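Local coordinates for protein Phenylalanine/tyrosine ammonia-lyase (Rhodosporidium toruloides, PDB 1Y2M) that catalyses the non-oxidative deamination of L-phenylalanine and L-tyrosine to trans-cinnamate and p-coumarate as a homotetramer, opening the phenylpropanoid pathway, at residues L593-A604 / W625-I634; L528-D536 / Y666-A677. All coordinates share one frame; numbering follows the deposited sequence.

Interaction 1 (L593-A604 / W625-I634); sequences LVPRWHDAFSFA and WKVAAAESAI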
loop_
_atom_site.group_PDB
_atom_site.type_symbol
_atom_site.label_atom_id
_atom_site.label_comp_id
_atom_site.label_asym_id
_atom_site.label_seq_id
_atom_site.Cartn_x
_atom_site.Cartn_y
_atom_site.Cartn_z
ATOM N N LEU B 593 -26.521 -22.293 -32.629
ATOM C CA LEU B 593 -26.159 -23.529 -33.305
ATOM C C LEU B 593 -26.486 -23.526 -34.789
ATOM O O LEU B 593 -25.640 -23.824 -35.625
ATOM C CB LEU B 593 -26.814 -24.706 -32.602
ATOM C CG LEU B 593 -26.543 -26.073 -33.214
ATOM C CD1 LEU B 593 -25.105 -26.429 -33.030
ATOM C CD2 LEU B 593 -27.449 -27.165 -32.613
ATOM N N VAL B 594 -27.709 -23.152 -35.120
ATOM C CA VAL B 594 -28.137 -23.206 -36.506
ATOM C C VAL B 594 -27.329 -22.235 -37.391
ATOM O O VAL B 594 -26.728 -22.664 -38.374
ATOM C CB VAL B 594 -29.638 -22.980 -36.623
ATOM C CG1 VAL B 594 -30.077 -22.831 -38.107
ATOM C CG2 VAL B 594 -30.352 -24.172 -35.968
ATOM N N PRO B 595 -27.310 -20.933 -37.044
ATOM C CA PRO B 595 -26.471 -20.086 -37.929
ATOM C C PRO B 595 -24.976 -20.431 -37.916
ATOM O O PRO B 595 -24.314 -20.177 -38.925
ATOM C CB PRO B 595 -26.716 -18.656 -37.410
ATOM C CG PRO B 595 -27.136 -18.835 -35.978
ATOM C CD PRO B 595 -27.991 -20.129 -36.022
ATOM N N ARG B 596 -24.454 -20.957 -36.821
ATOM C CA ARG B 596 -23.066 -21.367 -36.747
ATOM C C ARG B 596 -22.730 -22.349 -37.843
ATOM O O ARG B 596 -21.727 -22.227 -38.522
ATOM C CB ARG B 596 -22.768 -22.012 -35.405
ATOM C CG ARG B 596 -21.269 -22.193 -35.217
ATOM C CD ARG B 596 -20.909 -22.720 -33.860
ATOM N NE ARG B 596 -19.464 -22.665 -33.631
ATOM C CZ ARG B 596 -18.899 -23.169 -32.548
ATOM N NH1 ARG B 596 -19.663 -23.725 -31.619
ATOM N NH2 ARG B 596 -17.605 -23.099 -32.383
ATOM N N TRP B 597 -23.555 -23.379 -37.973
ATOM C CA TRP B 597 -23.246 -24.441 -38.946
ATOM C C TRP B 597 -23.469 -24.004 -40.389
ATOM O O TRP B 597 -22.742 -24.416 -41.275
ATOM C CB TRP B 597 -23.989 -25.730 -38.593
ATOM C CG TRP B 597 -23.253 -26.394 -37.444
ATOM C CD1 TRP B 597 -23.641 -26.485 -36.147
ATOM C CD2 TRP B 597 -21.953 -26.961 -37.525
ATOM N NE1 TRP B 597 -22.676 -27.110 -35.413
ATOM C CE2 TRP B 597 -21.626 -27.425 -36.235
ATOM C CE3 TRP B 597 -21.022 -27.124 -38.566
ATOM C CZ2 TRP B 597 -20.401 -28.042 -35.959
ATOM C CZ3 TRP B 597 -19.816 -27.762 -38.294
ATOM C CH2 TRP B 597 -19.525 -28.215 -36.990
ATOM N N HIS B 598 -24.470 -23.170 -40.637
ATOM C CA HIS B 598 -24.646 -22.617 -41.956
ATOM C C HIS B 598 -23.492 -21.691 -42.318
ATOM O O HIS B 598 -23.038 -21.713 -43.445
ATOM C CB HIS B 598 -26.021 -21.966 -42.094
ATOM C CG HIS B 598 -27.112 -22.978 -42.198
ATOM N ND1 HIS B 598 -27.378 -23.673 -43.360
ATOM C CD2 HIS B 598 -27.963 -23.465 -41.266
ATOM C CE1 HIS B 598 -28.344 -24.541 -43.144
ATOM N NE2 HIS B 598 -28.727 -24.428 -41.888
ATOM N N ASP B 599 -23.015 -20.921 -41.356
ATOM C CA ASP B 599 -21.825 -20.098 -41.585
ATOM C C ASP B 599 -20.569 -20.933 -41.940
ATOM O O ASP B 599 -19.856 -20.684 -42.937
ATOM C CB ASP B 599 -21.592 -19.214 -40.347
ATOM C CG ASP B 599 -20.238 -18.525 -40.381
ATOM O OD1 ASP B 599 -20.190 -17.342 -40.828
ATOM O OD2 ASP B 599 -19.230 -19.185 -40.058
ATOM N N ALA B 600 -20.333 -21.962 -41.157
ATOM C CA ALA B 600 -19.143 -22.810 -41.380
ATOM C C ALA B 600 -19.124 -23.456 -42.759
ATOM O O ALA B 600 -18.109 -23.442 -43.481
ATOM C CB ALA B 600 -19.065 -23.878 -40.327
ATOM N N PHE B 601 -20.237 -24.055 -43.136
ATOM C CA PHE B 601 -20.328 -24.675 -44.448
ATOM C C PHE B 601 -20.426 -23.700 -45.602
ATOM O O PHE B 601 -20.081 -24.076 -46.732
ATOM C CB PHE B 601 -21.394 -25.785 -44.476
ATOM C CG PHE B 601 -20.901 -27.041 -43.838
ATOM C CD1 PHE B 601 -20.053 -27.870 -44.570
ATOM C CD2 PHE B 601 -21.184 -27.369 -42.507
ATOM C CE1 PHE B 601 -19.518 -29.009 -44.035
ATOM C CE2 PHE B 601 -20.659 -28.520 -41.965
ATOM C CZ PHE B 601 -19.809 -29.356 -42.735
ATOM N N SER B 602 -20.879 -22.480 -45.350
ATOM C CA SER B 602 -20.826 -21.433 -46.360
ATOM C C SER B 602 -19.364 -21.158 -46.709
ATOM O O SER B 602 -18.986 -21.144 -47.874
ATOM C CB SER B 602 -21.500 -20.158 -45.893
ATOM O OG SER B 602 -21.418 -19.179 -46.918
ATOM N N PHE B 603 -18.561 -20.988 -45.663
ATOM C CA PHE B 603 -17.128 -20.803 -45.846
ATOM C C PHE B 603 -16.550 -22.025 -46.561
ATOM O O PHE B 603 -15.833 -21.890 -47.576
ATOM C CB PHE B 603 -16.466 -20.569 -44.496
ATOM C CG PHE B 603 -15.168 -19.796 -44.549
ATOM C CD1 PHE B 603 -14.437 -19.635 -45.710
ATOM C CD2 PHE B 603 -14.677 -19.238 -43.400
ATOM C CE1 PHE B 603 -13.216 -18.889 -45.704
ATOM C CE2 PHE B 603 -13.480 -18.537 -43.402
ATOM C CZ PHE B 603 -12.760 -18.376 -44.542
ATOM N N ALA B 604 -16.911 -23.235 -46.103
ATOM C CA ALA B 604 -16.405 -24.448 -46.775
ATOM C C ALA B 604 -16.776 -24.535 -48.276
ATOM O O ALA B 604 -16.012 -25.047 -49.138
ATOM C CB ALA B 604 -16.823 -25.730 -46.044
ATOM N N TRP B 625 -25.048 -29.629 -50.994
ATOM C CA TRP B 625 -24.073 -30.210 -50.087
ATOM C C TRP B 625 -23.941 -29.365 -48.819
ATOM O O TRP B 625 -24.032 -29.868 -47.684
ATOM C CB TRP B 625 -22.730 -30.329 -50.801
ATOM C CG TRP B 625 -21.650 -30.678 -49.890
ATOM C CD1 TRP B 625 -21.374 -31.907 -49.372
ATOM C CD2 TRP B 625 -20.679 -29.784 -49.333
ATOM N NE1 TRP B 625 -20.291 -31.842 -48.538
ATOM C CE2 TRP B 625 -19.849 -30.546 -48.487
ATOM C CE3 TRP B 625 -20.453 -28.398 -49.423
ATOM C CZ2 TRP B 625 -18.795 -29.993 -47.789
ATOM C CZ3 TRP B 625 -19.388 -27.864 -48.738
ATOM C CH2 TRP B 625 -18.581 -28.648 -47.933
ATOM N N LYS B 626 -23.742 -28.063 -49.014
ATOM C CA LYS B 626 -23.630 -27.115 -47.912
ATOM C C LYS B 626 -24.805 -27.225 -46.917
ATOM O O LYS B 626 -24.636 -27.268 -45.702
ATOM C CB LYS B 626 -23.519 -25.686 -48.489
ATOM C CG LYS B 626 -23.467 -24.573 -47.447
ATOM C CD LYS B 626 -24.845 -24.086 -47.024
ATOM C CE LYS B 626 -24.753 -22.792 -46.215
ATOM N NZ LYS B 626 -26.096 -22.168 -45.978
ATOM N N VAL B 627 -26.014 -27.248 -47.460
ATOM C CA VAL B 627 -27.202 -27.303 -46.619
ATOM C C VAL B 627 -27.278 -28.664 -45.905
ATOM O O VAL B 627 -27.514 -28.746 -44.676
ATOM C CB VAL B 627 -28.466 -26.984 -47.428
ATOM C CG1 VAL B 627 -29.696 -27.265 -46.599
ATOM C CG2 VAL B 627 -28.460 -25.506 -47.854
ATOM N N ALA B 628 -27.067 -29.743 -46.652
ATOM C CA ALA B 628 -27.131 -31.082 -46.030
ATOM C C ALA B 628 -26.058 -31.219 -44.969
ATOM O O ALA B 628 -26.278 -31.781 -43.902
ATOM C CB ALA B 628 -26.977 -32.159 -47.064
ATOM N N ALA B 629 -24.867 -30.685 -45.224
ATOM C CA ALA B 629 -23.812 -30.827 -44.259
ATOM C C ALA B 629 -24.115 -30.047 -42.996
ATOM O O ALA B 629 -23.862 -30.532 -41.887
ATOM C CB ALA B 629 -22.517 -30.409 -44.856
ATOM N N ALA B 630 -24.606 -28.815 -43.151
ATOM C CA ALA B 630 -24.980 -28.024 -41.977
ATOM C C ALA B 630 -26.072 -28.734 -41.156
ATOM O O ALA B 630 -26.002 -28.796 -39.916
ATOM C CB ALA B 630 -25.428 -26.659 -42.382
ATOM N N GLU B 631 -27.104 -29.240 -41.839
ATOM C CA GLU B 631 -28.218 -29.941 -41.156
ATOM C C GLU B 631 -27.699 -31.138 -40.394
ATOM O O GLU B 631 -28.104 -31.407 -39.246
ATOM C CB GLU B 631 -29.318 -30.339 -42.147
ATOM C CG GLU B 631 -30.130 -29.158 -42.590
ATOM C CD GLU B 631 -31.075 -29.509 -43.711
ATOM O OE1 GLU B 631 -30.971 -30.649 -44.246
ATOM O OE2 GLU B 631 -31.909 -28.641 -44.084
ATOM N N SER B 632 -26.772 -31.841 -41.025
ATOM C CA SER B 632 -26.152 -33.003 -40.414
ATOM C C SER B 632 -25.399 -32.609 -39.145
ATOM O O SER B 632 -25.486 -33.272 -38.101
ATOM C CB SER B 632 -25.233 -33.696 -41.427
ATOM O OG SER B 632 -24.483 -34.743 -40.823
ATOM N N ALA B 633 -24.610 -31.534 -39.207
ATOM C CA ALA B 633 -23.870 -31.067 -38.037
ATOM C C ALA B 633 -24.785 -30.591 -36.894
ATOM O O ALA B 633 -24.516 -30.843 -35.707
ATOM C CB ALA B 633 -22.894 -30.000 -38.413
ATOM N N ILE B 634 -25.869 -29.921 -37.269
ATOM C CA ILE B 634 -26.831 -29.446 -36.299
ATOM C C ILE B 634 -27.480 -30.655 -35.571
ATOM O O ILE B 634 -27.524 -30.710 -34.327
ATOM C CB ILE B 634 -27.890 -28.572 -36.987
ATOM C CG1 ILE B 634 -27.211 -27.256 -37.484
ATOM C CG2 ILE B 634 -29.053 -28.261 -36.016
ATOM C CD1 ILE B 634 -27.959 -26.464 -38.505
#

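Interaction 2 (L528-D536 / Y666-A677); sequences LYCVLQAID and YAFVREELGVKA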
loop_
_atom_site.group_PDB
_atom_site.type_symbol
_atom_site.label_atom_id
_atom_site.label_comp_id
_atom_site.label_asym_id
_atom_site.label_seq_id
_atom_site.Cartn_x
_atom_site.Cartn_y
_atom_site.Cartn_z
ATOM N N LEU B 528 -12.375 -23.708 -10.201
ATOM C CA LEU B 528 -12.679 -25.141 -10.275
ATOM C C LEU B 528 -14.072 -25.399 -10.841
ATOM O O LEU B 528 -14.234 -26.255 -11.721
ATOM C CB LEU B 528 -12.553 -25.771 -8.885
ATOM C CG LEU B 528 -12.721 -27.282 -8.737
ATOM C CD1 LEU B 528 -11.903 -28.050 -9.778
ATOM C CD2 LEU B 528 -12.296 -27.711 -7.312
ATOM N N TYR B 529 -15.057 -24.624 -10.397
ATOM C CA TYR B 529 -16.409 -24.739 -10.973
ATOM C C TYR B 529 -16.331 -24.603 -12.491
ATOM O O TYR B 529 -16.888 -25.422 -13.237
ATOM C CB TYR B 529 -17.340 -23.695 -10.370
ATOM C CG TYR B 529 -18.695 -23.696 -11.029
ATOM C CD1 TYR B 529 -19.742 -24.477 -10.537
ATOM C CD2 TYR B 529 -18.921 -22.930 -12.141
ATOM C CE1 TYR B 529 -20.959 -24.489 -11.164
ATOM C CE2 TYR B 529 -20.156 -22.964 -12.789
ATOM C CZ TYR B 529 -21.159 -23.730 -12.304
ATOM O OH TYR B 529 -22.390 -23.727 -12.964
ATOM N N CYS B 530 -15.649 -23.547 -12.941
ATOM C CA CYS B 530 -15.609 -23.230 -14.391
ATOM C C CYS B 530 -14.831 -24.257 -15.217
ATOM O O CYS B 530 -15.287 -24.689 -16.295
ATOM C CB CYS B 530 -15.096 -21.864 -14.653
ATOM S SG CYS B 530 -16.083 -20.511 -14.012
ATOM N N VAL B 531 -13.657 -24.649 -14.720
ATOM C CA VAL B 531 -12.815 -25.567 -15.492
ATOM C C VAL B 531 -13.531 -26.884 -15.710
ATOM O O VAL B 531 -13.362 -27.542 -16.720
ATOM C CB VAL B 531 -11.376 -25.719 -14.875
ATOM C CG1 VAL B 531 -11.398 -26.694 -13.683
ATOM C CG2 VAL B 531 -10.368 -26.179 -15.930
ATOM N N LEU B 532 -14.326 -27.326 -14.736
ATOM C CA LEU B 532 -15.027 -28.607 -14.893
ATOM C C LEU B 532 -16.108 -28.493 -15.979
ATOM O O LEU B 532 -16.267 -29.414 -16.779
ATOM C CB LEU B 532 -15.673 -29.038 -13.573
ATOM C CG LEU B 532 -14.665 -29.250 -12.467
ATOM C CD1 LEU B 532 -15.385 -29.433 -11.166
ATOM C CD2 LEU B 532 -13.679 -30.419 -12.761
ATOM N N GLN B 533 -16.812 -27.359 -16.000
ATOM C CA GLN B 533 -17.752 -27.101 -17.106
ATOM C C GLN B 533 -17.037 -27.105 -18.423
ATOM O O GLN B 533 -17.500 -27.755 -19.383
ATOM C CB GLN B 533 -18.473 -25.788 -16.942
ATOM C CG GLN B 533 -19.466 -25.511 -18.089
ATOM C CD GLN B 533 -20.861 -26.112 -17.918
ATOM O OE1 GLN B 533 -21.141 -26.934 -17.030
ATOM N NE2 GLN B 533 -21.760 -25.713 -18.836
ATOM N N ALA B 534 -15.901 -26.410 -18.495
ATOM C CA ALA B 534 -15.131 -26.357 -19.744
ATOM C C ALA B 534 -14.688 -27.754 -20.179
ATOM O O ALA B 534 -14.756 -28.119 -21.352
ATOM C CB ALA B 534 -13.922 -25.452 -19.561
ATOM N N ILE B 535 -14.250 -28.565 -19.205
ATOM C CA ILE B 535 -13.817 -29.958 -19.481
ATOM C C ILE B 535 -14.967 -30.781 -20.105
ATOM O O ILE B 535 -14.801 -31.499 -21.049
ATOM C CB ILE B 535 -13.290 -30.626 -18.211
ATOM C CG1 ILE B 535 -11.865 -30.117 -17.971
ATOM C CG2 ILE B 535 -13.305 -32.091 -18.309
ATOM C CD1 ILE B 535 -11.307 -30.363 -16.586
ATOM N N ASP B 536 -16.156 -30.671 -19.519
ATOM C CA ASP B 536 -17.305 -31.369 -20.061
ATOM C C ASP B 536 -17.663 -30.865 -21.469
ATOM O O ASP B 536 -18.023 -31.650 -22.328
ATOM C CB ASP B 536 -18.446 -31.176 -19.076
ATOM C CG ASP B 536 -18.354 -32.104 -17.902
ATOM O OD1 ASP B 536 -17.744 -33.214 -18.012
ATOM O OD2 ASP B 536 -18.958 -31.778 -16.833
ATOM N N TYR B 666 -11.970 -34.121 -10.577
ATOM C CA TYR B 666 -13.231 -34.062 -11.318
ATOM C C TYR B 666 -14.332 -34.881 -10.613
ATOM O O TYR B 666 -15.417 -34.392 -10.334
ATOM C CB TYR B 666 -13.022 -34.606 -12.730
ATOM C CG TYR B 666 -14.246 -34.646 -13.622
ATOM C CD1 TYR B 666 -14.519 -33.607 -14.501
ATOM C CD2 TYR B 666 -15.102 -35.730 -13.619
ATOM C CE1 TYR B 666 -15.641 -33.618 -15.339
ATOM C CE2 TYR B 666 -16.236 -35.758 -14.447
ATOM C CZ TYR B 666 -16.487 -34.716 -15.307
ATOM O OH TYR B 666 -17.577 -34.716 -16.146
ATOM N N ALA B 667 -14.016 -36.143 -10.328
ATOM C CA ALA B 667 -14.937 -37.040 -9.621
ATOM C C ALA B 667 -15.291 -36.498 -8.252
ATOM O O ALA B 667 -16.428 -36.566 -7.839
ATOM C CB ALA B 667 -14.348 -38.451 -9.508
ATOM N N PHE B 668 -14.318 -35.924 -7.550
ATOM C CA PHE B 668 -14.617 -35.383 -6.219
ATOM C C PHE B 668 -15.698 -34.334 -6.271
ATOM O O PHE B 668 -16.640 -34.342 -5.486
ATOM C CB PHE B 668 -13.356 -34.774 -5.613
ATOM C CG PHE B 668 -13.576 -34.114 -4.285
ATOM C CD1 PHE B 668 -13.929 -34.879 -3.162
ATOM C CD2 PHE B 668 -13.425 -32.724 -4.146
ATOM C CE1 PHE B 668 -14.139 -34.271 -1.911
ATOM C CE2 PHE B 668 -13.623 -32.129 -2.918
ATOM C CZ PHE B 668 -13.967 -32.902 -1.790
ATOM N N VAL B 669 -15.576 -33.405 -7.218
ATOM C CA VAL B 669 -16.520 -32.294 -7.274
ATOM C C VAL B 669 -17.867 -32.757 -7.864
ATOM O O VAL B 669 -18.950 -32.453 -7.325
ATOM C CB VAL B 669 -15.948 -31.123 -8.067
ATOM C CG1 VAL B 669 -16.996 -30.057 -8.192
ATOM C CG2 VAL B 669 -14.771 -30.559 -7.351
ATOM N N ARG B 670 -17.829 -33.494 -8.960
ATOM C CA ARG B 670 -19.016 -33.879 -9.664
ATOM C C ARG B 670 -19.842 -34.904 -8.868
ATOM O O ARG B 670 -21.081 -34.862 -8.876
ATOM C CB ARG B 670 -18.617 -34.433 -11.052
ATOM C CG ARG B 670 -18.258 -33.373 -12.093
ATOM C CD ARG B 670 -19.516 -32.893 -12.816
ATOM N NE ARG B 670 -19.196 -31.931 -13.879
ATOM C CZ ARG B 670 -19.079 -30.637 -13.709
ATOM N NH1 ARG B 670 -19.218 -30.087 -12.515
ATOM N NH2 ARG B 670 -18.839 -29.864 -14.754
ATOM N N GLU B 671 -19.163 -35.846 -8.213
ATOM C CA GLU B 671 -19.829 -36.924 -7.498
ATOM C C GLU B 671 -19.904 -36.659 -6.021
ATOM O O GLU B 671 -21.006 -36.589 -5.472
ATOM C CB GLU B 671 -19.137 -38.243 -7.738
ATOM C CG GLU B 671 -19.038 -38.632 -9.180
ATOM C CD GLU B 671 -20.293 -38.408 -10.002
ATOM O OE1 GLU B 671 -21.413 -38.682 -9.530
ATOM O OE2 GLU B 671 -20.149 -37.995 -11.177
ATOM N N GLU B 672 -18.778 -36.505 -5.321
ATOM C CA GLU B 672 -18.876 -36.367 -3.870
ATOM C C GLU B 672 -19.529 -35.075 -3.433
ATOM O O GLU B 672 -20.339 -35.075 -2.489
ATOM C CB GLU B 672 -17.524 -36.478 -3.176
ATOM C CG GLU B 672 -16.948 -37.873 -3.173
ATOM C CD GLU B 672 -15.692 -37.998 -2.305
ATOM O OE1 GLU B 672 -15.779 -37.812 -1.062
ATOM O OE2 GLU B 672 -14.618 -38.321 -2.853
ATOM N N LEU B 673 -19.225 -33.972 -4.129
ATOM C CA LEU B 673 -19.824 -32.679 -3.812
ATOM C C LEU B 673 -21.155 -32.455 -4.518
ATOM O O LEU B 673 -21.902 -31.538 -4.155
ATOM C CB LEU B 673 -18.878 -31.529 -4.139
ATOM C CG LEU B 673 -17.525 -31.521 -3.450
ATOM C CD1 LEU B 673 -16.826 -30.180 -3.685
ATOM C CD2 LEU B 673 -17.641 -31.888 -1.974
ATOM N N GLY B 674 -21.465 -33.263 -5.521
ATOM C CA GLY B 674 -22.736 -33.157 -6.212
ATOM C C GLY B 674 -22.888 -31.983 -7.155
ATOM O O GLY B 674 -24.022 -31.663 -7.531
ATOM N N VAL B 675 -21.777 -31.352 -7.543
ATOM C CA VAL B 675 -21.772 -30.157 -8.383
ATOM C C VAL B 675 -21.685 -30.593 -9.839
ATOM O O VAL B 675 -20.627 -31.052 -10.263
ATOM C CB VAL B 675 -20.589 -29.217 -8.054
ATOM C CG1 VAL B 675 -20.577 -28.082 -8.994
ATOM C CG2 VAL B 675 -20.701 -28.703 -6.602
ATOM N N LYS B 676 -22.786 -30.424 -10.577
ATOM C CA LYS B 676 -22.981 -30.970 -11.911
ATOM C C LYS B 676 -22.673 -29.874 -12.949
ATOM O O LYS B 676 -22.760 -28.660 -12.693
ATOM C CB LYS B 676 -24.409 -31.483 -12.103
ATOM C CG LYS B 676 -24.839 -32.594 -11.121
ATOM C CD LYS B 676 -23.783 -33.758 -10.987
ATOM C CE LYS B 676 -24.153 -35.003 -10.147
ATOM N NZ LYS B 676 -24.292 -34.663 -8.760
ATOM N N ALA B 677 -22.374 -30.313 -14.156
ATOM C CA ALA B 677 -22.432 -29.410 -15.307
ATOM C C ALA B 677 -23.825 -28.752 -15.360
ATOM O O ALA B 677 -24.812 -29.337 -14.907
ATOM C CB ALA B 677 -22.182 -30.163 -16.561
HETATM O O HOH W 1 -19.010 -27.223 -13.329
HETATM O O HOH W 2 -21.549 -26.367 -13.860
#

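Interaction 1 (L593-A604 / W625-I634)
Three rings of helix 593-604, those of Trp597, His598 and Phe601, each receive the methyl of an alanine from 625-634 on one face. Ala633 CB lies 3.4 Å from the centroid of the six-membered ring of Trp597 and nearly above its centre, Ala630 CB covers His598 nearer the rim, and Ala629 CB stands 3.5 Å from the centroid of Phe601; all three are CH-pi contacts. The rim of Phe601 then turns to Trp625 in an offset edge-to-face pair, with planes at 81°. Phe601 fills a hole made by Trp625, Lys626, Ala629 and Ala630. The reciprocal knob is Ile634, whose CD1 reaches Val594 CA at 3.8 Å while its CG1 passes beside Trp597 CB. Small residues permit this closeness: the segment axes approach to 8.5 Å at 141° between their directions, roughly antiparallel, and the CA atoms of Trp597 and Ala630 are 5.0 Å apart.

Lys626 bends at its second torsion (chi2 -87°), which carries its chain past the backbone of Phe601 to the imidazole rim. There Lys626 NZ gives a long hydrogen bond of 3.3 Å to His598 ND1, tilted somewhat from the ring plane. Beyond the pair, Phe548 of helix 506-560 meets Trp597 edge to face, and Phe603 stacks on Phe603 of the second subunit. His598 ND1 acts as the acceptor, which implies that its proton, if the ring is neutral, probably sits on NE2; the rest is apolar, made of methyls on rings, the ring pair and the Ile634 knob, in a helical bundle far from the annotated sites.

Interaction 2 (L528-D536 / Y666-A677)
Leu532 occupies the apolar centre, its two methyls divided between neighbours on 666-677. Leu532 CD1 presses on Val669 CG1 at 3.4 Å, tighter than a usual carbon contact, and Leu532 CD2 lies 3.7 Å from Tyr666 CD1. Leu528 and Val669 extend this patch by meeting tip to tip, and Ile698 of helix 691-703 touches both. Farther along, Val675 CG1 rests against Tyr529, whose hydroxyl is hydrogen-bonded to His466.

Leu532 CB also lies over one face of the Arg670 guanidinium, and the backbone at Lys676 C and Ala677 N covers the opposite one, holding it flat. Bent at chi2 (-87°), Arg670 turns side-on to Asp536, and both donors converge on OD2: NH2 at 2.8 Å from above the carboxylate plane, NE at 3.0 Å on the syn lone pair. Arg670 NH1 bonds to Val675 O at 2.8 Å, tying the helix to the turn that follows it, and also to a water held by Tyr529 O. Asp536 OD1 accepts a very short bond of 2.4 Å from Tyr666 OH, a doubtful length, with the carboxylate and ring planes 88° apart; Ser652 is hydrogen-bonded to both OD1 and Tyr666 OH. The two-nitrogen grip of Arg670 on a buried carboxylate would probably stabilise Asp536 as an anion, compensating its charge where segments 528-536 and 666-672 run at 95°, joining helices 506-560 and 662-672.

From the N terminus, the chain first enters these contacts at 528-536, midway along helix 506-560. It continues through helix 570-587 into 593-604, turns back, and brings 625-634 against it, so interaction 1 closes a short loop of 20 intervening residues. Helix 619-646 then leads to helix 662-672, where 666-677 returns to 528-536 and interaction 2 closes a loop of 129 residues. The smaller loop therefore lies wholly within the larger, without crossing. The contact centres are 31 Å apart and the nearest atoms about 12 Å. Helix 506-560 links both regions: its 528-536 part belongs to interaction 2, while Phe548 farther along packs beside interaction 1.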